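Local coordinates for fusarinine C esterase sidJ (Aspergillus fumigatus, PDB 6GUP), which hydrolyses the ester bonds of the siderophore fusarinine C, releasing fusarinine and iron, but does not cleave triacetylfusarinine C, at residues H17-E27 with E92-Y103. Residues are numbered along the deposited sequence; the frame is centred on the assembly and turned at random.
Sequences HHYTETLVTFE and EIAQCLKYIKEY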
loop_
_atom_site.group_PDB
_atom_site.type_symbol
_atom_site.label_atom_id
_atom_site.label_comp_id
_atom_site.label_asym_id
_atom_site.label_seq_id
_atom_site.Cartn_x
_atom_site.Cartn_y
_atom_site.Cartn_z
ATOM N N HIS A 17 -0.254 -13.082 3.019
ATOM C CA HIS A 17 0.877 -13.753 2.379
ATOM C C HIS A 17 1.892 -12.746 1.862
ATOM O O HIS A 17 1.568 -11.581 1.660
ATOM C CB HIS A 17 0.399 -14.584 1.192
ATOM C CG HIS A 17 -0.678 -15.565 1.531
ATOM N ND1 HIS A 17 -0.413 -16.882 1.832
ATOM C CD2 HIS A 17 -2.021 -15.421 1.611
ATOM C CE1 HIS A 17 -1.547 -17.508 2.085
ATOM N NE2 HIS A 17 -2.539 -16.644 1.958
ATOM N N HIS A 18 3.115 -13.221 1.646
ATOM C CA HIS A 18 4.163 -12.464 0.966
ATOM C C HIS A 18 4.527 -13.207 -0.318
ATOM O O HIS A 18 5.180 -14.250 -0.263
ATOM C CB HIS A 18 5.396 -12.326 1.870
ATOM C CG HIS A 18 5.407 -11.080 2.696
ATOM N ND1 HIS A 18 6.219 -10.005 2.407
ATOM C CD2 HIS A 18 4.707 -10.736 3.803
ATOM C CE1 HIS A 18 6.018 -9.053 3.300
ATOM N NE2 HIS A 18 5.105 -9.470 4.158
ATOM N N TYR A 19 4.088 -12.683 -1.464
ATOM C CA TYR A 19 4.445 -13.265 -2.769
ATOM C C TYR A 19 5.797 -12.749 -3.293
ATOM O O TYR A 19 6.438 -13.411 -4.111
ATOM C CB TYR A 19 3.306 -13.114 -3.796
ATOM C CG TYR A 19 3.066 -11.732 -4.368
ATOM C CD1 TYR A 19 3.735 -11.307 -5.516
ATOM C CD2 TYR A 19 2.130 -10.867 -3.796
ATOM C CE1 TYR A 19 3.507 -10.050 -6.057
ATOM C CE2 TYR A 19 1.892 -9.608 -4.333
ATOM C CZ TYR A 19 2.582 -9.205 -5.463
ATOM O OH TYR A 19 2.350 -7.962 -6.001
ATOM N N THR A 20 6.211 -11.568 -2.831
ATOM C CA THR A 20 7.620 -11.146 -2.865
ATOM C C THR A 20 8.009 -10.732 -1.445
ATOM O O THR A 20 7.181 -10.784 -0.533
ATOM C CB THR A 20 7.880 -9.976 -3.848
ATOM O OG1 THR A 20 7.387 -8.745 -3.301
ATOM C CG2 THR A 20 7.227 -10.233 -5.202
ATOM N N GLU A 21 9.263 -10.321 -1.258
ATOM C CA GLU A 21 9.717 -9.804 0.039
ATOM C C GLU A 21 9.052 -8.461 0.381
ATOM O O GLU A 21 8.824 -8.166 1.555
ATOM C CB GLU A 21 11.246 -9.660 0.070
ATOM C CG GLU A 21 12.028 -10.960 -0.100
ATOM C CD GLU A 21 11.914 -11.895 1.093
ATOM O OE1 GLU A 21 12.858 -11.936 1.910
ATOM O OE2 GLU A 21 10.883 -12.592 1.214
ATOM N N THR A 22 8.737 -7.671 -0.648
ATOM C CA THR A 22 8.118 -6.347 -0.498
ATOM C C THR A 22 6.585 -6.361 -0.611
ATOM O O THR A 22 5.918 -5.549 0.034
ATOM C CB THR A 22 8.678 -5.374 -1.562
ATOM O OG1 THR A 22 10.110 -5.372 -1.504
ATOM C CG2 THR A 22 8.169 -3.943 -1.351
ATOM N N LEU A 23 6.035 -7.266 -1.423
ATOM C CA LEU A 23 4.619 -7.217 -1.813
ATOM C C LEU A 23 3.802 -8.346 -1.188
ATOM O O LEU A 23 4.289 -9.472 -1.049
ATOM C CB LEU A 23 4.501 -7.252 -3.340
ATOM C CG LEU A 23 5.268 -6.146 -4.080
ATOM C CD1 LEU A 23 5.347 -6.426 -5.573
ATOM C CD2 LEU A 23 4.644 -4.781 -3.823
ATOM N N VAL A 24 2.554 -8.031 -0.834
ATOM C CA VAL A 24 1.668 -8.959 -0.120
ATOM C C VAL A 24 0.366 -9.223 -0.866
ATOM O O VAL A 24 -0.068 -8.414 -1.693
ATOM C CB VAL A 24 1.324 -8.467 1.314
ATOM C CG1 VAL A 24 2.578 -8.418 2.172
ATOM C CG2 VAL A 24 0.622 -7.110 1.314
ATOM N N THR A 25 -0.242 -10.365 -0.557
ATOM C CA THR A 25 -1.595 -10.683 -1.005
ATOM C C THR A 25 -2.396 -11.229 0.181
ATOM O O THR A 25 -1.911 -12.091 0.918
ATOM C CB THR A 25 -1.609 -11.651 -2.220
ATOM O OG1 THR A 25 -2.961 -11.927 -2.607
ATOM C CG2 THR A 25 -0.895 -12.969 -1.925
ATOM N N PHE A 26 -3.602 -10.690 0.371
ATOM C CA PHE A 26 -4.474 -11.067 1.486
ATOM C C PHE A 26 -5.550 -12.041 1.014
ATOM O O PHE A 26 -6.355 -11.705 0.145
ATOM C CB PHE A 26 -5.126 -9.829 2.107
ATOM C CG PHE A 26 -6.162 -10.149 3.150
ATOM C CD1 PHE A 26 -5.787 -10.633 4.400
ATOM C CD2 PHE A 26 -7.517 -9.977 2.881
ATOM C CE1 PHE A 26 -6.745 -10.934 5.359
ATOM C CE2 PHE A 26 -8.476 -10.276 3.837
ATOM C CZ PHE A 26 -8.090 -10.754 5.078
ATOM N N GLU A 27 -5.563 -13.232 1.610
ATOM C CA GLU A 27 -6.547 -14.270 1.305
ATOM C C GLU A 27 -7.693 -14.182 2.303
ATOM O O GLU A 27 -7.460 -14.255 3.505
ATOM C CB GLU A 27 -5.896 -15.651 1.402
ATOM C CG GLU A 27 -6.799 -16.813 0.999
ATOM C CD GLU A 27 -6.136 -18.172 1.145
ATOM O OE1 GLU A 27 -5.075 -18.276 1.798
ATOM O OE2 GLU A 27 -6.689 -19.152 0.604
ATOM N N GLU A 92 4.105 -8.240 -11.527
ATOM C CA GLU A 92 3.813 -8.510 -10.118
ATOM C C GLU A 92 2.557 -9.363 -9.932
ATOM O O GLU A 92 2.506 -10.190 -9.023
ATOM C CB GLU A 92 3.716 -7.197 -9.340
ATOM C CG GLU A 92 5.073 -6.510 -9.220
ATOM C CD GLU A 92 5.005 -5.057 -8.795
ATOM O OE1 GLU A 92 3.897 -4.511 -8.610
ATOM O OE2 GLU A 92 6.086 -4.451 -8.644
ATOM N N ILE A 93 1.558 -9.168 -10.793
ATOM C CA ILE A 93 0.390 -10.057 -10.843
ATOM C C ILE A 93 0.840 -11.483 -11.178
ATOM O O ILE A 93 0.428 -12.436 -10.516
ATOM C CB ILE A 93 -0.678 -9.559 -11.852
ATOM C CG1 ILE A 93 -1.363 -8.300 -11.305
ATOM C CG2 ILE A 93 -1.728 -10.634 -12.125
ATOM C CD1 ILE A 93 -2.123 -7.494 -12.338
ATOM N N ALA A 94 1.694 -11.612 -12.193
ATOM C CA ALA A 94 2.252 -12.912 -12.592
ATOM C C ALA A 94 3.018 -13.596 -11.455
ATOM O O ALA A 94 2.900 -14.811 -11.268
ATOM C CB ALA A 94 3.151 -12.752 -13.810
ATOM N N GLN A 95 3.795 -12.812 -10.706
ATOM C CA GLN A 95 4.488 -13.308 -9.506
ATOM C C GLN A 95 3.512 -13.757 -8.417
ATOM O O GLN A 95 3.730 -14.787 -7.776
ATOM C CB GLN A 95 5.444 -12.250 -8.942
ATOM C CG GLN A 95 6.733 -12.106 -9.735
ATOM C CD GLN A 95 7.614 -10.977 -9.230
ATOM O OE1 GLN A 95 7.159 -9.844 -9.060
ATOM N NE2 GLN A 95 8.886 -11.279 -8.996
ATOM N N CYS A 96 2.447 -12.980 -8.215
ATOM C CA CYS A 96 1.401 -13.328 -7.247
ATOM C C CYS A 96 0.651 -14.601 -7.642
ATOM O O CYS A 96 0.361 -15.440 -6.787
ATOM C CB CYS A 96 0.408 -12.176 -7.082
ATOM S SG CYS A 96 -0.717 -12.387 -5.685
ATOM N N LEU A 97 0.340 -14.735 -8.931
ATOM C CA LEU A 97 -0.312 -15.939 -9.459
ATOM C C LEU A 97 0.554 -17.186 -9.299
ATOM O O LEU A 97 0.038 -18.251 -8.949
ATOM C CB LEU A 97 -0.678 -15.761 -10.934
ATOM C CG LEU A 97 -1.772 -14.743 -11.260
ATOM C CD1 LEU A 97 -1.851 -14.527 -12.759
ATOM C CD2 LEU A 97 -3.114 -15.201 -10.730
ATOM N N LYS A 98 1.854 -17.054 -9.562
ATOM C CA LYS A 98 2.805 -18.150 -9.339
ATOM C C LYS A 98 2.799 -18.597 -7.884
ATOM O O LYS A 98 2.770 -19.797 -7.603
ATOM C CB LYS A 98 4.231 -17.755 -9.740
ATOM C CG LYS A 98 5.238 -18.881 -9.533
ATOM C CD LYS A 98 6.671 -18.464 -9.792
ATOM C CE LYS A 98 7.597 -19.649 -9.568
ATOM N NZ LYS A 98 8.976 -19.400 -10.065
ATOM N N TYR A 99 2.844 -17.628 -6.971
ATOM C CA TYR A 99 2.817 -17.913 -5.539
ATOM C C TYR A 99 1.532 -18.632 -5.120
ATOM O O TYR A 99 1.589 -19.643 -4.420
ATOM C CB TYR A 99 2.978 -16.631 -4.713
ATOM C CG TYR A 99 2.745 -16.870 -3.241
ATOM C CD1 TYR A 99 3.747 -17.411 -2.438
ATOM C CD2 TYR A 99 1.505 -16.601 -2.659
ATOM C CE1 TYR A 99 3.532 -17.654 -1.090
ATOM C CE2 TYR A 99 1.278 -16.844 -1.314
ATOM C CZ TYR A 99 2.294 -17.369 -0.532
ATOM O OH TYR A 99 2.077 -17.609 0.803
ATOM N N ILE A 100 0.387 -18.092 -5.540
ATOM C CA ILE A 100 -0.926 -18.676 -5.224
ATOM C C ILE A 100 -1.025 -20.115 -5.731
ATOM O O ILE A 100 -1.558 -20.985 -5.038
ATOM C CB ILE A 100 -2.092 -17.826 -5.799
ATOM C CG1 ILE A 100 -2.221 -16.515 -5.015
ATOM C CG2 ILE A 100 -3.421 -18.582 -5.734
ATOM C CD1 ILE A 100 -3.102 -15.472 -5.671
ATOM N N LYS A 101 -0.507 -20.352 -6.935
ATOM C CA LYS A 101 -0.539 -21.675 -7.555
ATOM C C LYS A 101 0.283 -22.703 -6.775
ATOM O O LYS A 101 -0.188 -23.820 -6.548
ATOM C CB LYS A 101 -0.064 -21.594 -9.007
ATOM C CG LYS A 101 -0.368 -22.828 -9.849
ATOM C CD LYS A 101 -0.687 -22.450 -11.291
ATOM C CE LYS A 101 -0.269 -23.508 -12.296
ATOM N NZ LYS A 101 -0.395 -22.998 -13.692
ATOM N N GLU A 102 1.495 -22.327 -6.361
ATOM C CA GLU A 102 2.327 -23.204 -5.519
ATOM C C GLU A 102 1.743 -23.345 -4.110
ATOM O O GLU A 102 1.760 -24.439 -3.544
ATOM C CB GLU A 102 3.792 -22.721 -5.462
ATOM C CG GLU A 102 4.688 -23.364 -4.393
ATOM C CD GLU A 102 5.007 -24.837 -4.636
ATOM O OE1 GLU A 102 6.176 -25.223 -4.425
ATOM O OE2 GLU A 102 4.111 -25.616 -5.024
ATOM N N TYR A 103 1.248 -22.239 -3.552
ATOM C CA TYR A 103 0.614 -22.240 -2.226
ATOM C C TYR A 103 -0.578 -23.194 -2.153
ATOM O O TYR A 103 -0.681 -23.988 -1.216
ATOM C CB TYR A 103 0.169 -20.823 -1.834
ATOM C CG TYR A 103 -0.837 -20.774 -0.701
ATOM C CD1 TYR A 103 -0.484 -21.163 0.591
ATOM C CD2 TYR A 103 -2.146 -20.338 -0.923
ATOM C CE1 TYR A 103 -1.404 -21.122 1.629
ATOM C CE2 TYR A 103 -3.072 -20.291 0.110
ATOM C CZ TYR A 103 -2.699 -20.686 1.383
ATOM O OH TYR A 103 -3.611 -20.634 2.411
HETATM O O HOH W 1 3.744 -15.928 2.087
#
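Polar contacts centre on H17, whose imidazole meets Y99 and Y103, one helical turn apart. H17 ND1 lies 2.8 Å from Y99 OH in a hydrogen bond that either could donate, while the other ring nitrogen, NE2, donates to E27 OE1 at 3.0 Å, on the anti side and tilted 29° out of the carboxylate plane. Histidine suits the place because its two nitrogens serve two partners. Y103 OH comes within 2.8 Å of E27 OE1, a weak bond; the stronger polar partner of Y103 OH is K107 NZ. E27 OE2 is hydrogen-bonded to S68 OG. Water 1 bridges Y99 OH and H18 N.

Among the aromatic contacts, H17 turns its edge, through CE1, to the face of Y103, with planes at 63°. Y19 lays its ring over the helix at C96: C96 CB sits 3.7 Å from the Y19 ring centroid, 6° off its normal, a CH-pi contact, and C96 SG makes a sulfur-aromatic contact with the same face while touching T25 CB. A small cysteine permits this closeness, and Y19 OH bonds to T73 O.

Helix 86-108 thus covers hairpin 12-28 at the edge of this chain's alpha/beta-hydrolase sheet; the E27 carboxylate would tend to keep a proton on H17 NE2, leaving ND1 able to accept from Y99 OH if the ring is neutral.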